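Local coordinates for possible phosphoglycerate mutase GPM2 (Mycobacterium tuberculosis, PDB 2A6P), which removes phosphate from a broad range of substrates, including phosphorylated sugars, and can act in vivo as a fructose-1,6-bisphosphatase in gluconeogenesis, at residues T161-L166 with G182-E187; L13-H18 with H154-V159; G27-G32 with P109-W114; T40-A45 with T70-K75. All blocks are in the same frame, centred on the assembly; numbering follows the deposited sequence.

In the fold
The chain enters the sheet with strand 13-17, the first half of contact 2. The loop at 27-32 then opens contact 3. Contact 4 opens at 40-45 and closes at 70-75, so it lies wholly within contact 3, which closes at 109-114. Contact 2 closes at 154-159 and encloses both. Contact 1 follows in series, from 161-166 to 182-187. No two contacts cross. Contacts 1 and 2 both join helix 153-163 to neighbouring strands of one sheet. Contact 4 pairs two helices, and Leu16 of contact 2 touches its Thr73. Contact 3 joins two loop regions near the active site, and His154 of contact 2 packs on it.

Contact 1: T161-L166 with G182-E187; sequences TRWVQL and GICGFE
Trp163, at the end of helix 153-163, packs its indole on Cys184, Gly185 and Phe186 of strand 180-187. This is helix-on-sheet packing. The indole reaches the strand because chi1 (176°) sets CG opposite the backbone N. Cys184 CB sits over one indole face, 3.3 Å from the centroid of the five-membered ring of Trp163. This is a CH-pi contact. The sulfur lies over the face too: Cys184 SG is 4.0 Å from the same centroid. At the ring edge, Trp163 NE1 gives a hydrogen bond of 3.1 Å to Gly185 O. The oxygen lies in the indole plane, and the N-H uses a lone pair in the carbonyl plane. The bond is bent, at 146°. The same N-H has a second, weak bond to Gln192 O.

The helix ends right here in a Schellman motif. Leu166 N bonds to Thr161 O, and Gln165 N to Arg162 O, with Gln165 at positive phi.

Beyond Gly185, Phe186 meets the benzene part of the indole. Trp163 CZ2 is 3.6 Å from Phe186 CE1. The two rings form an offset edge-to-face pair with planes 77° apart, the indole giving its edge. Arg191 of strand 190-199 makes a cation-pi contact with Trp163.

Contact 2: L13-H18 with H154-V159; sequences LLLLRH and HFSRAV. With SO4 (sulfate ion), chain C.
Leu15 places CG beside its backbone N and anti to the carbonyl carbon (chi1 -60°), and this directs the branch toward the helix, where CD2 meets Ser156 and Val159. That one methyl does most of the touching. Leu15 CD2 lies 3.5 Å from Ser156 O and is close to the serine CB as well. On the next turn, Leu15 CD2 is 3.8 Å from Val159 CB. Val159 CG1, anti to its own backbone N (chi1 174°), also lies 4.0 Å from Leu13 CD2, two residues earlier on the strand. No hydrogen bond crosses between strand and helix. The hydroxyl of buried Ser156 is instead bonded to His152 O, one turn back. Strand and helix run nearly antiparallel, at 164°, with their axes 8.9 Å apart.

At its C-terminal end the strand reaches a sulfate, probably from the crystallisation liquor. His18 NE2 gives a weak hydrogen bond of 3.0 Å to sulfate O3, with the oxygen near the ring plane. Arg17 NH2 also reaches sulfate O1, though the position of that nitrogen is less sure. Arg17 and His18 begin the Arg-His-Gly signature of the histidine phosphatases, and His18 is the inferred phosphohistidine of the active site.

Contact 3: G27-G32 with P109-W114; sequences GRHTGG and PDWLVW. With SO4 (sulfate ion), chain C.
His29 and Trp111 make the one close meeting between these two loop regions. The shortest approach is 3.5 Å, from His29 NE2 to Trp111 CH2. The side chains come from opposite directions. They form an offset edge-to-face pair, with the indole giving its edge and ring planes 76° apart. The centroids of the His29 ring and the six-membered ring of Trp111 are 5.3 Å apart. Trp111 CG is anti to the backbone N (chi1 -175°), and this sends the indole out to the histidine. The chain folds back over the indole: Val113 N lies 3.4 Å above the plane of the Trp111 ring, offset to the rim. The other polar ring atoms have partners outside the two segments: His29 ND1 bonds to Leu99 O, and Trp111 NE1 to Gly117 O.

In the histidine phosphatase fold this region borders the active site. The side chain of His29 is about 7 Å from that of Glu90, the probable proton donor/acceptor.

Away from the two rings the contact is loose. The nearest CA atoms, those of His29 and Val113, are 10.2 Å apart, and only 75 Å² is buried in all. Gly27 and Asp110, at the outer parts of the segments, are exposed. Thr30 turns to the sulfate rather than to the other segment: Thr30 OG1 gives a hydrogen bond of 3.2 Å to sulfate O4. Thr21 OG1 also bonds to this anion.

Contact 4: T40-A45 with T70-K75; sequences TGRTQA and TLDTAK
Ala45 and Thr73 bring helix 39-53 close to helix 68-76 in a helix-helix packing of the histidine phosphatase fold. Thr73 also touches Leu16 of strand 13-17, whose side chain starts away from helix 153-163. Helix 68-76 therefore packs on the sheet face opposite helix 153-163.

The apolar part is small and tight. The CA atoms of Ala45 and Thr73 are 5.1 Å apart, a close approach that the small alanine side chain allows. Ala45 CB rests against the threonine methyl, 3.6 Å from Thr73 CG2, and lies 3.8 Å from Thr73 CA. Thr73 has CG2 anti to its backbone N, which leaves OG1 beside that N. The hydroxyl bonds back to Arg69 O, one turn earlier in the helix. It also lies near His18, the inferred phosphohistidine.

The polar part joins exposed Arg42 to buried Asp72 in a salt bridge. The arginine chain bends at chi3 (111°) to bring its guanidinium to the acid. Only one of its nitrogens and one carboxylate oxygen meet, and the two flat groups stand 85° apart, so there is no two-pronged, coplanar pairing. Arg68 is a second, long and weak ion partner of Asp72, through OD2. The bridge itself runs from Arg42 NH2 to Asp72 OD1 at 3.0 Å, a weak hydrogen bond with an N-H...O angle of 129°.

Contact 1: T161-L166 with G182-E187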
loop_
_atom_site.group_PDB
_atom_site.type_symbol
_atom_site.label_atom_id
_atom_site.label_comp_id
_atom_site.label_asym_id
_atom_site.label_seq_id
_atom_site.Cartn_x
_atom_site.Cartn_y
_atom_site.Cartn_z
ATOM N N THR A 161 -7.678 -6.520 -0.621
ATOM C CA THR A 161 -7.147 -7.853 -0.347
ATOM C C THR A 161 -7.558 -8.836 -1.435
ATOM O O THR A 161 -6.774 -9.691 -1.832
ATOM C CB THR A 161 -7.645 -8.387 1.010
ATOM O OG1 THR A 161 -7.221 -7.503 2.054
ATOM C CG2 THR A 161 -7.082 -9.767 1.282
ATOM N N ARG A 162 -8.792 -8.709 -1.914
ATOM C CA ARG A 162 -9.303 -9.593 -2.954
ATOM C C ARG A 162 -8.768 -9.204 -4.323
ATOM O O ARG A 162 -8.551 -10.068 -5.180
ATOM C CB ARG A 162 -10.834 -9.579 -2.948
ATOM C CG ARG A 162 -11.433 -10.088 -1.633
ATOM C CD ARG A 162 -10.906 -11.479 -1.305
ATOM N NE ARG A 162 -11.296 -12.449 -2.325
ATOM C CZ ARG A 162 -10.773 -13.664 -2.441
ATOM N NH1 ARG A 162 -9.824 -14.065 -1.603
ATOM N NH2 ARG A 162 -11.209 -14.480 -3.391
ATOM N N TRP A 163 -8.560 -7.909 -4.534
ATOM C CA TRP A 163 -8.015 -7.453 -5.807
ATOM C C TRP A 163 -6.681 -8.160 -6.033
ATOM O O TRP A 163 -6.396 -8.633 -7.139
ATOM C CB TRP A 163 -7.789 -5.935 -5.810
ATOM C CG TRP A 163 -7.150 -5.453 -7.079
ATOM C CD1 TRP A 163 -5.818 -5.248 -7.300
ATOM C CD2 TRP A 163 -7.812 -5.170 -8.323
ATOM N NE1 TRP A 163 -5.605 -4.852 -8.604
ATOM C CE2 TRP A 163 -6.810 -4.798 -9.254
ATOM C CE3 TRP A 163 -9.153 -5.198 -8.744
ATOM C CZ2 TRP A 163 -7.107 -4.451 -10.578
ATOM C CZ3 TRP A 163 -9.449 -4.854 -10.063
ATOM C CH2 TRP A 163 -8.424 -4.485 -10.964
ATOM N N VAL A 164 -5.885 -8.241 -4.967
ATOM C CA VAL A 164 -4.579 -8.878 -5.022
ATOM C C VAL A 164 -4.628 -10.391 -4.801
ATOM O O VAL A 164 -3.603 -11.028 -4.589
ATOM C CB VAL A 164 -3.602 -8.229 -4.010
ATOM C CG1 VAL A 164 -3.350 -6.786 -4.409
ATOM C CG2 VAL A 164 -4.160 -8.299 -2.606
ATOM N N GLN A 165 -5.836 -10.944 -4.851
ATOM C CA GLN A 165 -6.087 -12.382 -4.726
ATOM C C GLN A 165 -5.515 -13.100 -3.512
ATOM O O GLN A 165 -4.932 -14.175 -3.626
ATOM C CB GLN A 165 -5.638 -13.060 -6.022
ATOM C CG GLN A 165 -6.140 -12.292 -7.240
ATOM C CD GLN A 165 -5.734 -12.895 -8.564
ATOM O OE1 GLN A 165 -6.407 -13.776 -9.085
ATOM N NE2 GLN A 165 -4.628 -12.419 -9.120
ATOM N N LEU A 166 -5.701 -12.502 -2.345
ATOM C CA LEU A 166 -5.235 -13.086 -1.095
ATOM C C LEU A 166 -6.467 -13.473 -0.264
ATOM O O LEU A 166 -7.573 -12.997 -0.535
ATOM C CB LEU A 166 -4.396 -12.063 -0.315
ATOM C CG LEU A 166 -3.026 -11.652 -0.863
ATOM C CD1 LEU A 166 -2.531 -10.415 -0.130
ATOM C CD2 LEU A 166 -2.037 -12.804 -0.701
ATOM N N GLY A 182 -6.692 4.400 -1.792
ATOM C CA GLY A 182 -5.897 3.237 -2.154
ATOM C C GLY A 182 -6.131 3.076 -3.649
ATOM O O GLY A 182 -7.238 3.377 -4.107
ATOM N N ILE A 183 -5.121 2.640 -4.413
ATOM C CA ILE A 183 -5.265 2.482 -5.867
ATOM C C ILE A 183 -4.803 1.112 -6.358
ATOM O O ILE A 183 -3.676 0.696 -6.107
ATOM C CB ILE A 183 -4.478 3.577 -6.636
ATOM C CG1 ILE A 183 -4.994 4.965 -6.239
ATOM C CG2 ILE A 183 -4.596 3.355 -8.134
ATOM C CD1 ILE A 183 -4.306 6.091 -6.916
ATOM N N CYS A 184 -5.686 0.414 -7.062
ATOM C CA CYS A 184 -5.385 -0.921 -7.584
ATOM C C CYS A 184 -5.211 -0.900 -9.098
ATOM O O CYS A 184 -5.972 -0.246 -9.803
ATOM C CB CYS A 184 -6.507 -1.893 -7.231
ATOM S SG CYS A 184 -6.757 -2.152 -5.497
ATOM N N GLY A 185 -4.208 -1.621 -9.588
ATOM C CA GLY A 185 -3.946 -1.691 -11.012
ATOM C C GLY A 185 -3.310 -3.019 -11.392
ATOM O O GLY A 185 -3.647 -4.053 -10.813
ATOM N N PHE A 186 -2.398 -2.994 -12.368
ATOM C CA PHE A 186 -1.706 -4.204 -12.832
ATOM C C PHE A 186 -0.236 -3.916 -13.136
ATOM O O PHE A 186 0.133 -2.784 -13.421
ATOM C CB PHE A 186 -2.303 -4.745 -14.144
ATOM C CG PHE A 186 -3.766 -5.076 -14.089
ATOM C CD1 PHE A 186 -4.724 -4.066 -14.031
ATOM C CD2 PHE A 186 -4.190 -6.407 -14.140
ATOM C CE1 PHE A 186 -6.093 -4.376 -14.030
ATOM C CE2 PHE A 186 -5.547 -6.725 -14.138
ATOM C CZ PHE A 186 -6.504 -5.705 -14.082
ATOM N N GLU A 187 0.586 -4.959 -13.092
ATOM C CA GLU A 187 2.003 -4.866 -13.432
ATOM C C GLU A 187 2.325 -6.187 -14.133
ATOM O O GLU A 187 2.192 -7.260 -13.533
ATOM C CB GLU A 187 2.893 -4.720 -12.190
ATOM C CG GLU A 187 4.181 -3.938 -12.483
ATOM C CD GLU A 187 5.394 -4.380 -11.657
ATOM O OE1 GLU A 187 5.243 -4.691 -10.453
ATOM O OE2 GLU A 187 6.514 -4.392 -12.223
#

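Contact 2: L13-H18 with H154-V159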
loop_
_atom_site.group_PDB
_atom_site.type_symbol
_atom_site.label_atom_id
_atom_site.label_comp_id
_atom_site.label_asym_id
_atom_site.label_seq_id
_atom_site.Cartn_x
_atom_site.Cartn_y
_atom_site.Cartn_z
ATOM N N LEU A 13 -8.601 1.002 -10.312
ATOM C CA LEU A 13 -9.697 0.949 -9.344
ATOM C C LEU A 13 -9.238 1.767 -8.132
ATOM O O LEU A 13 -8.266 1.400 -7.470
ATOM C CB LEU A 13 -9.978 -0.498 -8.913
ATOM C CG LEU A 13 -10.841 -0.695 -7.654
ATOM C CD1 LEU A 13 -12.221 -0.069 -7.849
ATOM C CD2 LEU A 13 -10.966 -2.171 -7.345
ATOM N N LEU A 14 -9.899 2.884 -7.857
ATOM C CA LEU A 14 -9.500 3.685 -6.706
ATOM C C LEU A 14 -10.540 3.497 -5.618
ATOM O O LEU A 14 -11.716 3.284 -5.907
ATOM C CB LEU A 14 -9.410 5.179 -7.043
ATOM C CG LEU A 14 -8.941 5.775 -8.379
ATOM C CD1 LEU A 14 -8.108 7.009 -8.064
ATOM C CD2 LEU A 14 -8.139 4.797 -9.197
ATOM N N LEU A 15 -10.104 3.557 -4.365
ATOM C CA LEU A 15 -11.018 3.429 -3.241
ATOM C C LEU A 15 -10.794 4.608 -2.317
ATOM O O LEU A 15 -9.656 4.973 -2.040
ATOM C CB LEU A 15 -10.779 2.130 -2.470
ATOM C CG LEU A 15 -10.964 0.850 -3.282
ATOM C CD1 LEU A 15 -9.671 0.501 -4.020
ATOM C CD2 LEU A 15 -11.350 -0.260 -2.342
ATOM N N LEU A 16 -11.882 5.207 -1.848
ATOM C CA LEU A 16 -11.798 6.348 -0.941
ATOM C C LEU A 16 -12.607 6.079 0.324
ATOM O O LEU A 16 -13.816 5.801 0.242
ATOM C CB LEU A 16 -12.351 7.609 -1.619
ATOM C CG LEU A 16 -12.535 8.822 -0.686
ATOM C CD1 LEU A 16 -11.167 9.292 -0.184
ATOM C CD2 LEU A 16 -13.262 9.964 -1.396
ATOM N N ARG A 17 -11.954 6.147 1.485
ATOM C CA ARG A 17 -12.668 5.945 2.744
ATOM C C ARG A 17 -13.297 7.289 3.120
ATOM O O ARG A 17 -12.715 8.339 2.863
ATOM C CB ARG A 17 -11.720 5.510 3.879
ATOM C CG ARG A 17 -12.453 5.333 5.224
ATOM C CD ARG A 17 -11.531 4.889 6.346
ATOM N NE ARG A 17 -12.254 4.688 7.607
ATOM C CZ ARG A 17 -11.661 4.526 8.789
ATOM N NH1 ARG A 17 -10.339 4.539 8.876
ATOM N NH2 ARG A 17 -12.383 4.378 9.889
ATOM N N HIS A 18 -14.480 7.259 3.721
ATOM C CA HIS A 18 -15.137 8.492 4.129
ATOM C C HIS A 18 -14.334 9.200 5.235
ATOM O O HIS A 18 -13.446 8.613 5.863
ATOM C CB HIS A 18 -16.547 8.186 4.628
ATOM C CG HIS A 18 -16.583 7.303 5.832
ATOM N ND1 HIS A 18 -16.197 7.734 7.083
ATOM C CD2 HIS A 18 -16.961 6.011 5.978
ATOM C CE1 HIS A 18 -16.336 6.743 7.948
ATOM N NE2 HIS A 18 -16.799 5.688 7.303
ATOM N N HIS A 154 -12.833 -1.256 6.694
ATOM C CA HIS A 154 -12.698 -2.693 6.529
ATOM C C HIS A 154 -13.118 -3.189 5.156
ATOM O O HIS A 154 -12.382 -3.964 4.540
ATOM C CB HIS A 154 -13.446 -3.424 7.651
ATOM C CG HIS A 154 -12.804 -3.260 8.999
ATOM N ND1 HIS A 154 -13.490 -3.434 10.183
ATOM C CD2 HIS A 154 -11.536 -2.937 9.347
ATOM C CE1 HIS A 154 -12.672 -3.222 11.199
ATOM N NE2 HIS A 154 -11.482 -2.920 10.718
ATOM N N PHE A 155 -14.261 -2.738 4.645
ATOM C CA PHE A 155 -14.672 -3.211 3.327
ATOM C C PHE A 155 -13.690 -2.810 2.222
ATOM O O PHE A 155 -13.384 -3.612 1.351
ATOM C CB PHE A 155 -16.079 -2.741 2.948
ATOM C CG PHE A 155 -16.601 -3.408 1.694
ATOM C CD1 PHE A 155 -16.862 -4.777 1.679
ATOM C CD2 PHE A 155 -16.735 -2.691 0.499
ATOM C CE1 PHE A 155 -17.245 -5.425 0.486
ATOM C CE2 PHE A 155 -17.117 -3.335 -0.697
ATOM C CZ PHE A 155 -17.369 -4.697 -0.701
ATOM N N SER A 156 -13.200 -1.572 2.251
ATOM C CA SER A 156 -12.230 -1.134 1.244
ATOM C C SER A 156 -11.015 -2.067 1.288
ATOM O O SER A 156 -10.487 -2.470 0.256
ATOM C CB SER A 156 -11.786 0.308 1.506
ATOM O OG SER A 156 -12.842 1.230 1.279
ATOM N N ARG A 157 -10.564 -2.398 2.492
ATOM C CA ARG A 157 -9.433 -3.297 2.658
ATOM C C ARG A 157 -9.781 -4.672 2.118
ATOM O O ARG A 157 -8.913 -5.384 1.610
ATOM C CB ARG A 157 -9.088 -3.483 4.123
ATOM C CG ARG A 157 -8.554 -2.294 4.865
ATOM C CD ARG A 157 -8.030 -2.876 6.161
ATOM N NE ARG A 157 -8.047 -1.944 7.262
ATOM C CZ ARG A 157 -7.576 -2.234 8.466
ATOM N NH1 ARG A 157 -7.051 -3.433 8.695
ATOM N NH2 ARG A 157 -7.651 -1.332 9.431
ATOM N N ALA A 158 -11.047 -5.050 2.273
ATOM C CA ALA A 158 -11.528 -6.340 1.801
ATOM C C ALA A 158 -11.395 -6.351 0.291
ATOM O O ALA A 158 -10.896 -7.314 -0.294
ATOM C CB ALA A 158 -12.995 -6.541 2.194
ATOM N N VAL A 159 -11.864 -5.282 -0.342
ATOM C CA VAL A 159 -11.774 -5.190 -1.794
ATOM C C VAL A 159 -10.320 -5.258 -2.250
ATOM O O VAL A 159 -9.988 -5.992 -3.174
ATOM C CB VAL A 159 -12.406 -3.897 -2.309
ATOM C CG1 VAL A 159 -12.156 -3.753 -3.812
ATOM C CG2 VAL A 159 -13.911 -3.923 -2.011
HETATM S S SO4 C . -16.181 4.691 11.046
HETATM O O1 SO4 C . -14.834 5.275 10.749
HETATM O O2 SO4 C . -17.099 5.869 11.475
HETATM O O3 SO4 C . -16.733 4.180 9.852
HETATM O O4 SO4 C . -15.979 3.918 12.242
#

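Contact 3: G27-G32 with P109-W114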
loop_
_atom_site.group_PDB
_atom_site.type_symbol
_atom_site.label_atom_id
_atom_site.label_comp_id
_atom_site.label_asym_id
_atom_site.label_seq_id
_atom_site.Cartn_x
_atom_site.Cartn_y
_atom_site.Cartn_z
ATOM N N GLY A 27 -12.304 4.890 17.804
ATOM C CA GLY A 27 -11.974 3.521 17.449
ATOM C C GLY A 27 -13.169 2.593 17.532
ATOM O O GLY A 27 -12.995 1.374 17.614
ATOM N N ARG A 28 -14.375 3.169 17.512
ATOM C CA ARG A 28 -15.614 2.400 17.589
ATOM C C ARG A 28 -15.973 1.841 16.215
ATOM O O ARG A 28 -15.782 2.505 15.202
ATOM C CB ARG A 28 -16.753 3.288 18.101
ATOM C CG ARG A 28 -16.475 3.928 19.456
ATOM C CD ARG A 28 -17.628 4.814 19.931
ATOM N NE ARG A 28 -18.821 4.047 20.288
ATOM C CZ ARG A 28 -19.947 4.588 20.755
ATOM N NH1 ARG A 28 -20.024 5.905 20.917
ATOM N NH2 ARG A 28 -20.994 3.817 21.062
ATOM N N HIS A 29 -16.468 0.611 16.180
ATOM C CA HIS A 29 -16.854 -0.021 14.925
ATOM C C HIS A 29 -18.244 0.458 14.518
ATOM O O HIS A 29 -19.210 0.266 15.254
ATOM C CB HIS A 29 -16.840 -1.547 15.064
ATOM C CG HIS A 29 -15.459 -2.136 15.141
ATOM N ND1 HIS A 29 -14.639 -1.982 16.239
ATOM C CD2 HIS A 29 -14.740 -2.837 14.232
ATOM C CE1 HIS A 29 -13.476 -2.562 16.004
ATOM N NE2 HIS A 29 -13.510 -3.088 14.793
ATOM N N THR A 30 -18.327 1.084 13.343
ATOM C CA THR A 30 -19.590 1.612 12.819
ATOM C C THR A 30 -19.990 0.888 11.531
ATOM O O THR A 30 -19.269 0.925 10.538
ATOM C CB THR A 30 -19.481 3.126 12.509
ATOM O OG1 THR A 30 -18.890 3.803 13.628
ATOM C CG2 THR A 30 -20.856 3.721 12.237
ATOM N N GLY A 31 -21.141 0.226 11.570
ATOM C CA GLY A 31 -21.634 -0.508 10.421
ATOM C C GLY A 31 -22.859 0.190 9.869
ATOM O O GLY A 31 -22.737 1.189 9.159
ATOM N N GLY A 32 -24.042 -0.319 10.199
ATOM C CA GLY A 32 -25.262 0.305 9.724
ATOM C C GLY A 32 -25.615 1.617 10.410
ATOM O O GLY A 32 -26.400 2.399 9.871
ATOM N N PRO A 109 -10.237 -12.136 23.376
ATOM C CA PRO A 109 -8.833 -11.706 23.434
ATOM C C PRO A 109 -8.006 -11.744 22.152
ATOM O O PRO A 109 -7.095 -10.938 21.986
ATOM C CB PRO A 109 -8.250 -12.599 24.524
ATOM C CG PRO A 109 -9.402 -12.708 25.480
ATOM C CD PRO A 109 -10.558 -12.988 24.538
ATOM N N ASP A 110 -8.316 -12.666 21.249
ATOM C CA ASP A 110 -7.564 -12.774 20.001
ATOM C C ASP A 110 -8.349 -12.290 18.775
ATOM O O ASP A 110 -7.932 -12.521 17.632
ATOM C CB ASP A 110 -7.137 -14.223 19.786
ATOM C CG ASP A 110 -8.318 -15.173 19.748
ATOM O OD1 ASP A 110 -9.221 -15.043 20.610
ATOM O OD2 ASP A 110 -8.344 -16.061 18.868
ATOM N N TRP A 111 -9.470 -11.611 19.017
ATOM C CA TRP A 111 -10.326 -11.122 17.934
ATOM C C TRP A 111 -9.731 -10.155 16.905
ATOM O O TRP A 111 -9.014 -9.208 17.241
ATOM C CB TRP A 111 -11.575 -10.460 18.511
ATOM C CG TRP A 111 -12.565 -10.026 17.456
ATOM C CD1 TRP A 111 -13.555 -10.788 16.887
ATOM C CD2 TRP A 111 -12.650 -8.735 16.840
ATOM N NE1 TRP A 111 -14.252 -10.044 15.957
ATOM C CE2 TRP A 111 -13.715 -8.784 15.908
ATOM C CE3 TRP A 111 -11.928 -7.542 16.983
ATOM C CZ2 TRP A 111 -14.075 -7.680 15.123
ATOM C CZ3 TRP A 111 -12.286 -6.446 16.204
ATOM C CH2 TRP A 111 -13.352 -6.523 15.284
ATOM N N LEU A 112 -10.055 -10.423 15.642
ATOM C CA LEU A 112 -9.689 -9.594 14.495
ATOM C C LEU A 112 -10.901 -9.833 13.617
ATOM O O LEU A 112 -11.321 -10.976 13.449
ATOM C CB LEU A 112 -8.450 -10.097 13.757
ATOM C CG LEU A 112 -7.046 -9.726 14.237
ATOM C CD1 LEU A 112 -6.038 -10.365 13.285
ATOM C CD2 LEU A 112 -6.853 -8.201 14.290
ATOM N N VAL A 113 -11.484 -8.775 13.076
ATOM C CA VAL A 113 -12.659 -8.963 12.247
ATOM C C VAL A 113 -12.327 -9.899 11.090
ATOM O O VAL A 113 -13.160 -10.698 10.662
ATOM C CB VAL A 113 -13.188 -7.605 11.715
ATOM C CG1 VAL A 113 -12.137 -6.930 10.837
ATOM C CG2 VAL A 113 -14.493 -7.820 10.953
ATOM N N TRP A 114 -11.084 -9.813 10.622
ATOM C CA TRP A 114 -10.589 -10.599 9.489
ATOM C C TRP A 114 -10.599 -12.114 9.635
ATOM O O TRP A 114 -10.711 -12.839 8.639
ATOM C CB TRP A 114 -9.166 -10.153 9.144
ATOM C CG TRP A 114 -9.106 -8.700 8.971
ATOM C CD1 TRP A 114 -8.647 -7.778 9.870
ATOM C CD2 TRP A 114 -9.639 -7.965 7.867
ATOM N NE1 TRP A 114 -8.871 -6.506 9.390
ATOM C CE2 TRP A 114 -9.480 -6.593 8.164
ATOM C CE3 TRP A 114 -10.240 -8.335 6.654
ATOM C CZ2 TRP A 114 -9.908 -5.585 7.290
ATOM C CZ3 TRP A 114 -10.662 -7.332 5.784
ATOM C CH2 TRP A 114 -10.495 -5.972 6.109
HETATM S S SO4 C . -16.181 4.691 11.046
HETATM O O1 SO4 C . -14.834 5.275 10.749
HETATM O O2 SO4 C . -17.099 5.869 11.475
HETATM O O3 SO4 C . -16.733 4.180 9.852
HETATM O O4 SO4 C . -15.979 3.918 12.242
#

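Contact 4: T40-A45 with T70-K75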
loop_
_atom_site.group_PDB
_atom_site.type_symbol
_atom_site.label_atom_id
_atom_site.label_comp_id
_atom_site.label_asym_id
_atom_site.label_seq_id
_atom_site.Cartn_x
_atom_site.Cartn_y
_atom_site.Cartn_z
ATOM N N THR A 40 -14.147 18.151 10.975
ATOM C CA THR A 40 -12.834 17.737 10.523
ATOM C C THR A 40 -13.068 16.736 9.398
ATOM O O THR A 40 -12.298 16.664 8.441
ATOM C CB THR A 40 -12.023 17.071 11.662
ATOM O OG1 THR A 40 -11.848 18.005 12.736
ATOM C CG2 THR A 40 -10.653 16.644 11.163
ATOM N N GLY A 41 -14.147 15.975 9.515
ATOM C CA GLY A 41 -14.474 15.001 8.490
ATOM C C GLY A 41 -14.844 15.655 7.170
ATOM O O GLY A 41 -14.484 15.158 6.106
ATOM N N ARG A 42 -15.563 16.770 7.235
ATOM C CA ARG A 42 -15.969 17.485 6.035
ATOM C C ARG A 42 -14.755 18.040 5.329
ATOM O O ARG A 42 -14.677 18.013 4.100
ATOM C CB ARG A 42 -16.903 18.645 6.376
ATOM C CG ARG A 42 -18.121 18.256 7.193
ATOM C CD ARG A 42 -19.262 19.240 6.964
ATOM N NE ARG A 42 -20.361 18.616 6.227
ATOM C CZ ARG A 42 -21.094 19.234 5.304
ATOM N NH1 ARG A 42 -20.841 20.501 4.994
ATOM N NH2 ARG A 42 -22.083 18.592 4.691
ATOM N N THR A 43 -13.810 18.556 6.107
ATOM C CA THR A 43 -12.591 19.128 5.544
ATOM C C THR A 43 -11.753 18.039 4.873
ATOM O O THR A 43 -11.208 18.248 3.789
ATOM C CB THR A 43 -11.746 19.820 6.635
ATOM O OG1 THR A 43 -12.555 20.779 7.331
ATOM C CG2 THR A 43 -10.548 20.539 6.010
ATOM N N GLN A 44 -11.652 16.883 5.528
ATOM C CA GLN A 44 -10.906 15.744 4.991
ATOM C C GLN A 44 -11.458 15.391 3.615
ATOM O O GLN A 44 -10.706 15.261 2.645
ATOM C CB GLN A 44 -11.041 14.530 5.912
ATOM C CG GLN A 44 -10.048 14.500 7.066
ATOM C CD GLN A 44 -10.274 13.326 8.002
ATOM O OE1 GLN A 44 -9.400 12.969 8.801
ATOM N NE2 GLN A 44 -11.450 12.724 7.917
ATOM N N ALA A 45 -12.778 15.241 3.547
ATOM C CA ALA A 45 -13.457 14.912 2.304
ATOM C C ALA A 45 -13.143 15.949 1.231
ATOM O O ALA A 45 -12.868 15.609 0.078
ATOM C CB ALA A 45 -14.953 14.851 2.540
ATOM N N THR A 70 -20.706 8.519 3.837
ATOM C CA THR A 70 -20.021 8.268 2.570
ATOM C C THR A 70 -20.646 9.115 1.458
ATOM O O THR A 70 -19.936 9.638 0.596
ATOM C CB THR A 70 -20.056 6.759 2.155
ATOM O OG1 THR A 70 -21.345 6.202 2.436
ATOM C CG2 THR A 70 -18.969 5.967 2.899
ATOM N N LEU A 71 -21.969 9.263 1.479
ATOM C CA LEU A 71 -22.626 10.083 0.466
ATOM C C LEU A 71 -22.131 11.515 0.640
ATOM O O LEU A 71 -21.808 12.207 -0.329
ATOM C CB LEU A 71 -24.150 10.033 0.636
ATOM C CG LEU A 71 -24.823 8.723 0.204
ATOM C CD1 LEU A 71 -26.280 8.730 0.631
ATOM C CD2 LEU A 71 -24.708 8.563 -1.319
ATOM N N ASP A 72 -22.066 11.943 1.895
ATOM C CA ASP A 72 -21.608 13.284 2.241
ATOM C C ASP A 72 -20.195 13.509 1.728
ATOM O O ASP A 72 -19.896 14.551 1.133
ATOM C CB ASP A 72 -21.616 13.470 3.758
ATOM C CG ASP A 72 -22.412 14.676 4.190
ATOM O OD1 ASP A 72 -22.216 15.760 3.596
ATOM O OD2 ASP A 72 -23.227 14.539 5.128
ATOM N N THR A 73 -19.322 12.535 1.973
ATOM C CA THR A 73 -17.934 12.637 1.532
ATOM C C THR A 73 -17.845 12.840 0.013
ATOM O O THR A 73 -17.115 13.717 -0.464
ATOM C CB THR A 73 -17.137 11.378 1.926
ATOM O OG1 THR A 73 -17.137 11.238 3.351
ATOM C CG2 THR A 73 -15.698 11.478 1.433
ATOM N N ALA A 74 -18.594 12.035 -0.741
ATOM C CA ALA A 74 -18.587 12.138 -2.203
ATOM C C ALA A 74 -18.972 13.540 -2.662
ATOM O O ALA A 74 -18.322 14.120 -3.526
ATOM C CB ALA A 74 -19.541 11.111 -2.811
ATOM N N LYS A 75 -20.039 14.076 -2.082
ATOM C CA LYS A 75 -20.515 15.419 -2.422
ATOM C C LYS A 75 -19.443 16.463 -2.092
ATOM O O LYS A 75 -19.114 17.319 -2.923
ATOM C CB LYS A 75 -21.795 15.733 -1.640
ATOM C CG LYS A 75 -22.414 17.081 -1.968
ATOM C CD LYS A 75 -23.685 17.281 -1.166
ATOM C CE LYS A 75 -24.368 18.590 -1.520
ATOM N NZ LYS A 75 -25.656 18.755 -0.778
#